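Local coordinates for pyoverdine biosynthesis protein PvcB (PDB 4YLM) that catalyses the iron- and 2-oxoglutarate-dependent oxidation of tyrosine isonitrile, a step in the biosynthesis of the isocyano-tyrosine derivative paerucumarin, at residues L91-E97 and R269-R275; F127-A132 and W246-D250; E157-W161 and S230-C234; W161-R167 and S179-V184. One frame throughout, in Å; residues are numbered along the deposited sequence.

Contact 1: residues L91-E97 and R269-R275; sequences LELVEQE and RAPRHLR
Carboxylates on strand 91-95 carry the strongest polar links to 269-275. Glu92, with chi1 and chi2 both m, takes His273 NE2 on OE1 at 2.7 Å and forms a salt bridge with Arg275, whose NE lies 2.9 Å from Glu92 OE2 and 3.1 Å from Glu92 OE1. Glu95 OE1 forms salt bridges with Arg269 NH1 at 2.8 Å and with Arg263. The strands run antiparallel, their axes 4.7 Å apart and 170° between directions. Leu93-Leu274 and Glu95-Arg272 are the hydrogen-bonded pairs: Leu93 N to Leu274 O 2.7 Å, Leu274 N to Leu93 O 2.8 Å, Glu95 N to Arg272 O 2.8 Å and Arg272 N to Glu95 O 3.0 Å. Val94-His273 is the non-hydrogen-bonded pair between them and Glu92-Arg275 a second one beyond Leu93-Leu274. A water joins Leu93 O (3.0 Å) to Arg272 NE (3.1 Å), while Arg272 NH1 is hydrogen-bonded to Gly139 O. Glu92, Val94, His273 and Arg275 share one face, where Val94 CG2 sits 3.8 Å from the His273 ring centroid in a CH-pi contact. On the other face Leu93 CB meets Leu274 CB at 4.0 Å. Strand 272-286 also pairs with 120-131, so this ladder extends the main sheet of the cupin-type fold. Acidic groups on strand 91-95 are answered by basic ones on the partner strand and the loop leading into it: charge complementarity reinforces the ladder.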
# COMPACT_ATOMS: atom_id res chain seq x y z
N LEU A 91 16.61 -8.82 -20.24
CA LEU A 91 17.82 -9.62 -20.49
C LEU A 91 17.43 -11.09 -20.56
O LEU A 91 16.82 -11.62 -19.62
CB LEU A 91 18.85 -9.39 -19.38
CG LEU A 91 20.13 -10.25 -19.47
CD1 LEU A 91 20.96 -9.84 -20.67
CD2 LEU A 91 20.95 -10.16 -18.19
N GLU A 92 17.75 -11.75 -21.67
CA GLU A 92 17.47 -13.18 -21.83
C GLU A 92 18.59 -14.00 -21.22
O GLU A 92 19.76 -13.76 -21.52
CB GLU A 92 17.33 -13.55 -23.32
CG GLU A 92 16.20 -12.84 -24.04
CD GLU A 92 14.82 -13.42 -23.70
OE1 GLU A 92 14.72 -14.62 -23.37
OE2 GLU A 92 13.84 -12.66 -23.77
N LEU A 93 18.26 -14.97 -20.38
CA LEU A 93 19.29 -15.79 -19.73
C LEU A 93 18.95 -17.24 -19.99
O LEU A 93 18.17 -17.85 -19.25
CB LEU A 93 19.34 -15.52 -18.22
CG LEU A 93 19.79 -14.12 -17.78
CD1 LEU A 93 19.38 -13.84 -16.35
CD2 LEU A 93 21.30 -13.93 -17.95
N VAL A 94 19.53 -17.78 -21.05
CA VAL A 94 19.16 -19.11 -21.52
C VAL A 94 20.35 -20.04 -21.40
O VAL A 94 21.46 -19.70 -21.81
CB VAL A 94 18.69 -19.07 -22.99
CG1 VAL A 94 18.19 -20.45 -23.43
CG2 VAL A 94 17.60 -18.03 -23.17
N GLU A 95 20.12 -21.20 -20.79
CA GLU A 95 21.18 -22.20 -20.64
C GLU A 95 20.71 -23.54 -21.17
O GLU A 95 19.53 -23.89 -21.04
CB GLU A 95 21.60 -22.32 -19.18
CG GLU A 95 22.12 -21.02 -18.62
CD GLU A 95 22.99 -21.24 -17.41
OE1 GLU A 95 23.69 -20.29 -17.00
OE2 GLU A 95 22.98 -22.37 -16.88
N GLN A 96 21.64 -24.28 -21.76
CA GLN A 96 21.32 -25.57 -22.37
C GLN A 96 21.90 -26.69 -21.56
O GLN A 96 22.92 -26.53 -20.89
CB GLN A 96 21.85 -25.64 -23.81
CG GLN A 96 20.99 -24.91 -24.81
CD GLN A 96 21.58 -24.98 -26.21
OE1 GLN A 96 21.19 -25.81 -27.04
NE2 GLN A 96 22.54 -24.11 -26.47
N GLU A 97 21.26 -27.84 -21.63
CA GLU A 97 21.68 -28.97 -20.83
C GLU A 97 23.13 -29.36 -21.12
O GLU A 97 23.49 -29.59 -22.27
CB GLU A 97 20.76 -30.16 -21.07
CG GLU A 97 20.99 -31.29 -20.09
CD GLU A 97 19.98 -32.39 -20.25
OE1 GLU A 97 19.01 -32.19 -21.02
OE2 GLU A 97 20.15 -33.45 -19.60
N ARG A 269 25.18 -28.49 -15.79
CA ARG A 269 24.31 -27.38 -16.14
C ARG A 269 23.00 -27.92 -16.69
O ARG A 269 23.00 -28.70 -17.64
CB ARG A 269 24.98 -26.49 -17.18
CG ARG A 269 24.28 -25.17 -17.40
CD ARG A 269 24.85 -24.43 -18.59
NE ARG A 269 26.25 -24.09 -18.42
CZ ARG A 269 26.69 -22.95 -17.90
NH1 ARG A 269 25.83 -22.02 -17.51
NH2 ARG A 269 27.99 -22.73 -17.79
N ALA A 270 21.88 -27.51 -16.10
CA ALA A 270 20.58 -27.97 -16.57
C ALA A 270 19.97 -26.97 -17.54
O ALA A 270 20.41 -25.82 -17.61
CB ALA A 270 19.65 -28.22 -15.39
N PRO A 271 18.97 -27.40 -18.32
CA PRO A 271 18.31 -26.51 -19.28
C PRO A 271 17.41 -25.51 -18.55
O PRO A 271 16.59 -25.91 -17.71
CB PRO A 271 17.47 -27.47 -20.12
CG PRO A 271 17.25 -28.63 -19.24
CD PRO A 271 18.45 -28.77 -18.38
N ARG A 272 17.55 -24.23 -18.86
CA ARG A 272 16.86 -23.20 -18.09
C ARG A 272 16.73 -21.92 -18.87
O ARG A 272 17.66 -21.51 -19.56
CB ARG A 272 17.63 -22.93 -16.80
CG ARG A 272 16.88 -22.08 -15.79
CD ARG A 272 17.65 -22.05 -14.50
NE ARG A 272 18.74 -21.08 -14.54
CZ ARG A 272 19.78 -21.10 -13.73
NH1 ARG A 272 19.91 -22.07 -12.83
NH2 ARG A 272 20.71 -20.15 -13.83
N HIS A 273 15.57 -21.28 -18.75
CA HIS A 273 15.35 -20.01 -19.41
C HIS A 273 14.79 -18.98 -18.42
O HIS A 273 13.67 -19.11 -17.94
CB HIS A 273 14.40 -20.22 -20.59
CG HIS A 273 14.21 -19.00 -21.44
ND1 HIS A 273 13.46 -19.01 -22.60
CD2 HIS A 273 14.66 -17.73 -21.29
CE1 HIS A 273 13.46 -17.80 -23.13
NE2 HIS A 273 14.18 -17.01 -22.36
N LEU A 274 15.59 -17.96 -18.11
CA LEU A 274 15.17 -16.86 -17.25
C LEU A 274 15.17 -15.56 -18.04
O LEU A 274 15.94 -15.41 -19.00
CB LEU A 274 16.13 -16.66 -16.06
CG LEU A 274 16.45 -17.83 -15.15
CD1 LEU A 274 17.39 -17.36 -14.06
CD2 LEU A 274 15.17 -18.42 -14.55
N ARG A 275 14.35 -14.62 -17.59
CA ARG A 275 14.31 -13.27 -18.15
C ARG A 275 14.39 -12.27 -17.01
O ARG A 275 13.67 -12.39 -16.02
CB ARG A 275 13.00 -13.07 -18.93
CG ARG A 275 13.05 -13.68 -20.33
CD ARG A 275 11.72 -13.59 -21.06
NE ARG A 275 11.86 -14.20 -22.37
CZ ARG A 275 10.90 -14.81 -23.03
NH1 ARG A 275 9.67 -14.90 -22.53
NH2 ARG A 275 11.17 -15.35 -24.22
O HOH W 1 19.42 -19.35 -17.00

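Contact 2: residues F127-A132 and W246-D250; sequences FHCVDA and WRSDD
Trp246, chi1 m, directs its indole at strand 127-131: CH2 lies 3.5 Å from Phe127 CB and CE3 3.9 Å from Cys129 CB, the Trp246 and Phe127 rings set obliquely with planes at 56°. Ala132 CB closes on Trp246 O at 3.5 Å, and the indole NE1 is hydrogen-bonded to Thr141 OG1. Arg247 opens a type II beta turn, closed by Asp250 N to Arg247 O at 3.0 Å; its own N donates to Asp250 OD2 at 2.9 Å, and its carbonyl O is 3.4 Å from Cys129 SG. Ser248, at phi/psi -49/127 and with CA 4.5 Å from Asp131 CA, accepts Ala132 N on OG at 3.0 Å, and a water spans Ser248 N and Ala132 O, 2.9 Å from each. The turn leads into strand 251-255, which pairs antiparallel with 120-131 in the main sheet of this TauD/TfdA-family fold; on its other side 120-131 borders strand 272-286, where Val130 and Asp131 both face His273 in a classic beta bulge. Asp249, left-handed at 76/9 and with CA 4.9 Å from Cys129 CA, donates N to Cys129 O at 2.7 Å. Its OD1 accepts His128 NE2 at 3.1 Å and, at 2.9 Å, a water that also donates to Val130 O at 2.8 Å. Asp250 O accepts Cys129 N at 2.9 Å and lies 3.6 Å from His128 CA; the Asp250 carboxylate forms a salt bridge with Arg61.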
# COMPACT_ATOMS: atom_id res chain seq x y z
N PHE A 127 12.78 -11.26 -12.03
CA PHE A 127 13.14 -12.44 -12.82
C PHE A 127 11.90 -13.25 -13.12
O PHE A 127 11.17 -13.62 -12.21
CB PHE A 127 14.08 -13.37 -12.05
CG PHE A 127 15.44 -12.81 -11.75
CD1 PHE A 127 16.48 -12.95 -12.66
CD2 PHE A 127 15.70 -12.22 -10.53
CE1 PHE A 127 17.76 -12.46 -12.37
CE2 PHE A 127 16.97 -11.72 -10.23
CZ PHE A 127 18.00 -11.86 -11.15
N HIS A 128 11.65 -13.54 -14.39
CA HIS A 128 10.61 -14.49 -14.76
C HIS A 128 11.29 -15.77 -15.25
O HIS A 128 12.11 -15.73 -16.16
CB HIS A 128 9.75 -13.90 -15.87
CG HIS A 128 8.74 -14.87 -16.42
ND1 HIS A 128 8.36 -14.86 -17.75
CD2 HIS A 128 8.03 -15.85 -15.83
CE1 HIS A 128 7.46 -15.81 -17.95
NE2 HIS A 128 7.24 -16.42 -16.80
N CYS A 129 10.97 -16.91 -14.65
CA CYS A 129 11.45 -18.19 -15.16
C CYS A 129 10.54 -18.66 -16.28
O CYS A 129 9.41 -19.09 -16.04
CB CYS A 129 11.53 -19.25 -14.07
SG CYS A 129 12.16 -20.85 -14.65
N VAL A 130 11.01 -18.53 -17.52
CA VAL A 130 10.20 -18.95 -18.65
C VAL A 130 10.03 -20.47 -18.65
O VAL A 130 8.94 -20.99 -18.91
CB VAL A 130 10.82 -18.50 -19.99
CG1 VAL A 130 10.00 -19.05 -21.16
CG2 VAL A 130 10.89 -16.99 -20.04
N ASP A 131 11.12 -21.17 -18.34
CA ASP A 131 11.12 -22.63 -18.38
C ASP A 131 12.25 -23.17 -17.52
O ASP A 131 13.37 -22.65 -17.54
CB ASP A 131 11.27 -23.11 -19.83
CG ASP A 131 10.97 -24.59 -20.00
OD1 ASP A 131 10.07 -25.10 -19.30
OD2 ASP A 131 11.64 -25.23 -20.84
N ALA A 132 11.96 -24.20 -16.74
CA ALA A 132 12.99 -24.90 -15.98
C ALA A 132 12.64 -26.38 -15.90
O ALA A 132 12.23 -26.86 -14.85
CB ALA A 132 13.13 -24.30 -14.59
N TRP A 246 15.05 -22.82 -9.46
CA TRP A 246 14.00 -22.29 -10.34
C TRP A 246 12.94 -23.30 -10.76
O TRP A 246 13.26 -24.46 -11.05
CB TRP A 246 14.64 -21.68 -11.59
CG TRP A 246 15.48 -20.49 -11.30
CD1 TRP A 246 16.84 -20.45 -11.21
CD2 TRP A 246 15.01 -19.16 -11.04
NE1 TRP A 246 17.25 -19.16 -10.92
CE2 TRP A 246 16.15 -18.36 -10.81
CE3 TRP A 246 13.74 -18.57 -10.98
CZ2 TRP A 246 16.05 -17.00 -10.53
CZ3 TRP A 246 13.65 -17.22 -10.70
CH2 TRP A 246 14.80 -16.45 -10.48
N ARG A 247 11.69 -22.87 -10.80
CA ARG A 247 10.62 -23.65 -11.42
C ARG A 247 9.93 -22.80 -12.46
O ARG A 247 9.85 -21.57 -12.33
CB ARG A 247 9.59 -24.12 -10.39
CG ARG A 247 10.20 -24.81 -9.18
CD ARG A 247 9.68 -26.22 -9.03
NE ARG A 247 9.26 -26.52 -7.66
CZ ARG A 247 10.06 -27.03 -6.72
NH1 ARG A 247 11.34 -27.29 -6.99
NH2 ARG A 247 9.58 -27.26 -5.50
N SER A 248 9.43 -23.46 -13.50
CA SER A 248 8.73 -22.79 -14.59
C SER A 248 7.66 -21.81 -14.08
O SER A 248 6.79 -22.16 -13.28
CB SER A 248 8.10 -23.83 -15.53
OG SER A 248 9.11 -24.66 -16.10
N ASP A 249 7.76 -20.57 -14.56
CA ASP A 249 6.80 -19.51 -14.25
C ASP A 249 6.95 -18.88 -12.86
O ASP A 249 6.11 -18.09 -12.45
CB ASP A 249 5.37 -19.94 -14.52
CG ASP A 249 5.02 -19.90 -16.02
OD1 ASP A 249 5.56 -19.04 -16.76
OD2 ASP A 249 4.21 -20.74 -16.44
N ASP A 250 8.01 -19.23 -12.14
CA ASP A 250 8.38 -18.48 -10.95
C ASP A 250 8.51 -17.02 -11.37
O ASP A 250 9.02 -16.71 -12.45
CB ASP A 250 9.76 -18.88 -10.42
CG ASP A 250 9.73 -20.12 -9.56
OD1 ASP A 250 8.63 -20.61 -9.24
OD2 ASP A 250 10.83 -20.60 -9.19
O HOH W 2 6.50 -19.75 -19.42
O HOH W 3 9.78 -26.31 -13.38

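Contact 3: residues E157-W161 and S230-C234; sequences ELELW and SLRRC
Two kinds of polar link join helix segments 157-161 and 230-234. The first is a two-pronged salt bridge: Arg233 NH2 donates to Glu157 OE1 at 2.6 Å and Arg233 NE to Glu157 OE2 at 3.0 Å, so the edge of the guanidinium meets the carboxylate. Glu157 is m at chi1 and t at chi2, Arg233 t, t and then p, and Arg233 NH2 has a further acceptor in Leu152 O. The second is a nearly linear hydrogen bond, 174° at the hydrogen, from Trp161 NE1 to Ser230 OG at 2.9 Å, with Ser230 in the p rotamer. Both segments are alpha-helical, belonging to helices 155-163 and 224-235. Their axes cross at -118° and stay 11.1 Å apart at closest approach, a wide helix-helix interface in which long side chains span the gap; Glu157 and Ser230 have CA atoms 6.4 Å apart, Trp161 and Leu231 8.0 Å. The apolar contacts centre on the Trp161 indole, held with chi1 m and chi2 near 0°. Leu231 CD2 lies over one face, 3.7 Å from the six-membered ring centroid in a CH-pi contact and 3.5 Å from Trp161 CE2. At the ring edge Cys234 CB is 3.7 Å from Trp161 CH2, and Cys234 SG makes a sulfur-aromatic contact 4.9 Å from the six-membered ring centroid. Leu150 of helix 146-152 and Leu195 of strand 193-195 also pack on Trp161.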
# COMPACT_ATOMS: atom_id res chain seq x y z
N GLU A 157 34.85 -8.85 14.23
CA GLU A 157 34.51 -8.89 12.80
C GLU A 157 33.90 -7.55 12.37
O GLU A 157 34.30 -6.94 11.38
CB GLU A 157 33.55 -10.05 12.51
CG GLU A 157 34.20 -11.43 12.55
CD GLU A 157 33.20 -12.55 12.44
OE1 GLU A 157 32.10 -12.43 13.03
OE2 GLU A 157 33.49 -13.57 11.76
N LEU A 158 32.94 -7.08 13.16
CA LEU A 158 32.22 -5.85 12.84
C LEU A 158 33.14 -4.63 12.81
O LEU A 158 33.06 -3.79 11.89
CB LEU A 158 31.09 -5.65 13.87
CG LEU A 158 30.04 -4.58 13.62
CD1 LEU A 158 29.34 -4.80 12.26
CD2 LEU A 158 29.02 -4.60 14.76
N GLU A 159 34.02 -4.51 13.81
CA GLU A 159 35.01 -3.44 13.85
C GLU A 159 35.89 -3.42 12.59
O GLU A 159 36.15 -2.36 12.01
CB GLU A 159 35.90 -3.57 15.09
N LEU A 160 36.33 -4.59 12.16
CA LEU A 160 37.09 -4.70 10.91
C LEU A 160 36.26 -4.23 9.70
O LEU A 160 36.73 -3.42 8.89
CB LEU A 160 37.58 -6.14 10.71
CG LEU A 160 38.60 -6.40 9.60
CD1 LEU A 160 39.90 -5.65 9.87
CD2 LEU A 160 38.86 -7.89 9.45
N TRP A 161 35.03 -4.74 9.57
CA TRP A 161 34.19 -4.37 8.42
C TRP A 161 34.02 -2.86 8.32
O TRP A 161 34.05 -2.28 7.23
CB TRP A 161 32.80 -5.00 8.53
CG TRP A 161 32.79 -6.48 8.48
CD1 TRP A 161 33.87 -7.31 8.37
CD2 TRP A 161 31.64 -7.33 8.52
NE1 TRP A 161 33.46 -8.62 8.36
CE2 TRP A 161 32.09 -8.66 8.45
CE3 TRP A 161 30.26 -7.09 8.61
CZ2 TRP A 161 31.22 -9.74 8.47
CZ3 TRP A 161 29.40 -8.17 8.64
CH2 TRP A 161 29.88 -9.48 8.57
N SER A 230 35.51 -13.52 7.19
CA SER A 230 34.44 -13.16 8.10
C SER A 230 33.21 -12.71 7.32
O SER A 230 32.10 -13.06 7.67
CB SER A 230 34.90 -12.05 9.05
OG SER A 230 35.24 -10.88 8.33
N LEU A 231 33.42 -11.94 6.26
CA LEU A 231 32.33 -11.55 5.38
C LEU A 231 31.67 -12.79 4.79
O LEU A 231 30.44 -12.91 4.82
CB LEU A 231 32.83 -10.60 4.29
CG LEU A 231 32.96 -9.15 4.75
CD1 LEU A 231 33.79 -8.32 3.76
CD2 LEU A 231 31.58 -8.51 4.98
N ARG A 232 32.48 -13.73 4.31
CA ARG A 232 31.95 -14.96 3.74
C ARG A 232 31.20 -15.81 4.77
O ARG A 232 30.16 -16.39 4.46
CB ARG A 232 33.04 -15.80 3.07
CG ARG A 232 33.45 -15.30 1.69
CD ARG A 232 34.76 -15.98 1.20
NE ARG A 232 35.10 -15.56 -0.17
CZ ARG A 232 36.34 -15.50 -0.65
NH1 ARG A 232 37.38 -15.82 0.11
NH2 ARG A 232 36.53 -15.10 -1.90
N ARG A 233 31.74 -15.89 5.98
CA ARG A 233 31.09 -16.69 7.03
C ARG A 233 29.67 -16.17 7.28
O ARG A 233 28.74 -16.95 7.48
CB ARG A 233 31.88 -16.61 8.34
CG ARG A 233 31.29 -17.46 9.45
CD ARG A 233 31.98 -17.22 10.80
NE ARG A 233 31.70 -15.91 11.39
CZ ARG A 233 30.63 -15.63 12.12
NH1 ARG A 233 29.71 -16.56 12.35
NH2 ARG A 233 30.47 -14.41 12.61
N CYS A 234 29.52 -14.86 7.28
CA CYS A 234 28.24 -14.25 7.65
C CYS A 234 27.27 -14.18 6.47
O CYS A 234 26.08 -14.44 6.63
CB CYS A 234 28.47 -12.87 8.27
SG CYS A 234 29.30 -12.93 9.90

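Contact 4: residues W161-R167 and S179-V184; sequences WRRASGR and SAAPIV
Helix 155-163 leads through Ala164 into the first strand of a beta hairpin, 165-169 with 178-182. Strand segments 165-167 and 179-182 run antiparallel, axes 4.6 Å apart and directions 170° from each other. Gly166 and Ala181 form the hydrogen-bonded pair, with Gly166 N to Ala181 O 2.9 Å and Ala181 N to Gly166 O 3.1 Å; Ser165-Pro182 and Arg167-Ala180 are the flanking non-hydrogen-bonded pairs, their CA atoms 4.1 and 4.5 Å apart. Beyond Pro182, whose ring nitrogen has no hydrogen to donate, Ile183 N reaches Ala164 O at 3.1 Å. Ile183 itself has helical phi/psi, -62/-46, whereas residues 179-182 are extended. Ala164 N also donates a hydrogen bond to Trp161 O at 3.1 Å. On the other edge of strand 165-169, strand 215-217 completes a three-stranded antiparallel sheet, where Arg167 forms a salt bridge with Asp217. Ser165, Arg167, Ala180 and Pro182 point to one face of the hairpin; there Arg167 CG lies 4.1 Å from Ala180 CB. Ile183 and Val184 point toward the helix-to-strand junction: Ile183 CG1 packs 3.7 Å from Ala164 CB, and Val184 CG2, with chi1 t, 3.7 Å from Trp161 CB. Between Trp161 and the second strand a water donates to Trp161 O at 2.6 Å and Ala164 O at 2.7 Å and accepts Val184 N at 2.9 Å.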
# COMPACT_ATOMS: atom_id res chain seq x y z
N TRP A 161 35.03 -4.74 9.57
CA TRP A 161 34.19 -4.37 8.42
C TRP A 161 34.02 -2.86 8.32
O TRP A 161 34.05 -2.28 7.23
CB TRP A 161 32.80 -5.00 8.53
CG TRP A 161 32.79 -6.48 8.48
CD1 TRP A 161 33.87 -7.31 8.37
CD2 TRP A 161 31.64 -7.33 8.52
NE1 TRP A 161 33.46 -8.62 8.36
CE2 TRP A 161 32.09 -8.66 8.45
CE3 TRP A 161 30.26 -7.09 8.61
CZ2 TRP A 161 31.22 -9.74 8.47
CZ3 TRP A 161 29.40 -8.17 8.64
CH2 TRP A 161 29.88 -9.48 8.57
N ARG A 162 33.83 -2.23 9.48
CA ARG A 162 33.54 -0.79 9.52
C ARG A 162 34.67 0.10 9.04
O ARG A 162 34.44 1.25 8.67
CB ARG A 162 33.10 -0.37 10.93
CG ARG A 162 31.69 -0.83 11.29
CD ARG A 162 31.38 -0.53 12.73
NE ARG A 162 29.98 -0.79 13.06
CZ ARG A 162 29.54 -1.05 14.29
NH1 ARG A 162 30.40 -1.11 15.30
NH2 ARG A 162 28.25 -1.26 14.51
N ARG A 163 35.90 -0.39 9.06
CA ARG A 163 36.99 0.44 8.54
C ARG A 163 37.40 0.09 7.11
O ARG A 163 38.16 0.82 6.48
CB ARG A 163 38.18 0.52 9.51
CG ARG A 163 38.63 -0.79 10.14
CD ARG A 163 39.62 -0.52 11.28
NE ARG A 163 40.46 -1.68 11.59
CZ ARG A 163 41.71 -1.84 11.16
NH1 ARG A 163 42.28 -0.91 10.41
NH2 ARG A 163 42.39 -2.93 11.50
N ALA A 164 36.83 -0.99 6.58
CA ALA A 164 37.18 -1.48 5.25
C ALA A 164 36.39 -0.83 4.11
O ALA A 164 35.21 -0.50 4.25
CB ALA A 164 37.04 -3.00 5.19
N SER A 165 37.07 -0.66 2.98
CA SER A 165 36.49 -0.16 1.74
C SER A 165 36.92 -1.07 0.61
O SER A 165 38.05 -1.59 0.62
CB SER A 165 36.99 1.26 1.44
OG SER A 165 36.17 2.24 2.04
N GLY A 166 36.05 -1.26 -0.37
CA GLY A 166 36.36 -2.07 -1.54
C GLY A 166 36.62 -1.21 -2.75
O GLY A 166 35.92 -0.22 -2.97
N ARG A 167 37.65 -1.56 -3.52
CA ARG A 167 37.94 -0.91 -4.80
C ARG A 167 37.87 -1.94 -5.91
O ARG A 167 38.58 -2.95 -5.89
CB ARG A 167 39.32 -0.24 -4.79
CG ARG A 167 39.35 1.15 -4.16
CD ARG A 167 40.70 1.85 -4.40
NE ARG A 167 41.80 1.25 -3.64
CZ ARG A 167 42.79 0.55 -4.17
NH1 ARG A 167 42.85 0.35 -5.49
NH2 ARG A 167 43.74 0.04 -3.39
N SER A 179 34.89 1.29 -9.47
CA SER A 179 33.86 1.54 -8.47
C SER A 179 34.41 1.29 -7.07
O SER A 179 35.17 0.34 -6.85
CB SER A 179 32.64 0.65 -8.75
OG SER A 179 31.62 0.85 -7.79
N ALA A 180 34.05 2.15 -6.12
CA ALA A 180 34.52 2.01 -4.75
C ALA A 180 33.40 2.26 -3.74
O ALA A 180 32.67 3.24 -3.85
CB ALA A 180 35.69 2.96 -4.48
N ALA A 181 33.30 1.38 -2.75
CA ALA A 181 32.25 1.48 -1.74
C ALA A 181 32.75 1.00 -0.37
O ALA A 181 33.45 -0.01 -0.28
CB ALA A 181 31.04 0.65 -2.16
N PRO A 182 32.36 1.71 0.69
CA PRO A 182 32.64 1.15 2.02
C PRO A 182 31.97 -0.21 2.11
O PRO A 182 30.91 -0.41 1.50
CB PRO A 182 31.94 2.13 2.97
CG PRO A 182 31.72 3.38 2.17
CD PRO A 182 31.58 2.96 0.75
N ILE A 183 32.57 -1.14 2.85
CA ILE A 183 31.96 -2.44 3.08
C ILE A 183 30.64 -2.27 3.84
O ILE A 183 29.63 -2.88 3.49
CB ILE A 183 32.90 -3.33 3.90
CG1 ILE A 183 34.14 -3.70 3.08
CG2 ILE A 183 32.17 -4.59 4.34
CD1 ILE A 183 33.83 -4.65 1.95
N VAL A 184 30.65 -1.45 4.88
CA VAL A 184 29.43 -1.16 5.64
C VAL A 184 28.83 0.14 5.12
O VAL A 184 29.46 1.19 5.19
CB VAL A 184 29.72 -1.08 7.16
CG1 VAL A 184 28.45 -0.78 7.95
CG2 VAL A 184 30.36 -2.38 7.65
O HOH W 4 33.09 -0.21 5.94

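How the contacts relate
The four contacts form two groups on opposite sides of the chain's centre. Contacts 1 and 2, centres 10 Å apart, meet where strands 120-131 and 272-286 are neighbours: Arg275 O lies 2.8 Å from His128 N, and His273 N 2.9 Å from Asp131 O. Contacts 3 and 4, centres 12 Å apart, share Trp161, and Leu231 CD2 touches Ile183 CG2 at 4.0 Å. Between the groups, centres are 33 to 35 Å apart. Of the probable iron ligands, measured between side chains, Asp114 and His261 lie about 6 Å from Phe127 (contact 2), Asp114 about 7 Å from Leu91 (contact 1) and His112 about 10 Å from Ser179 (contact 4); contact 3 lies away.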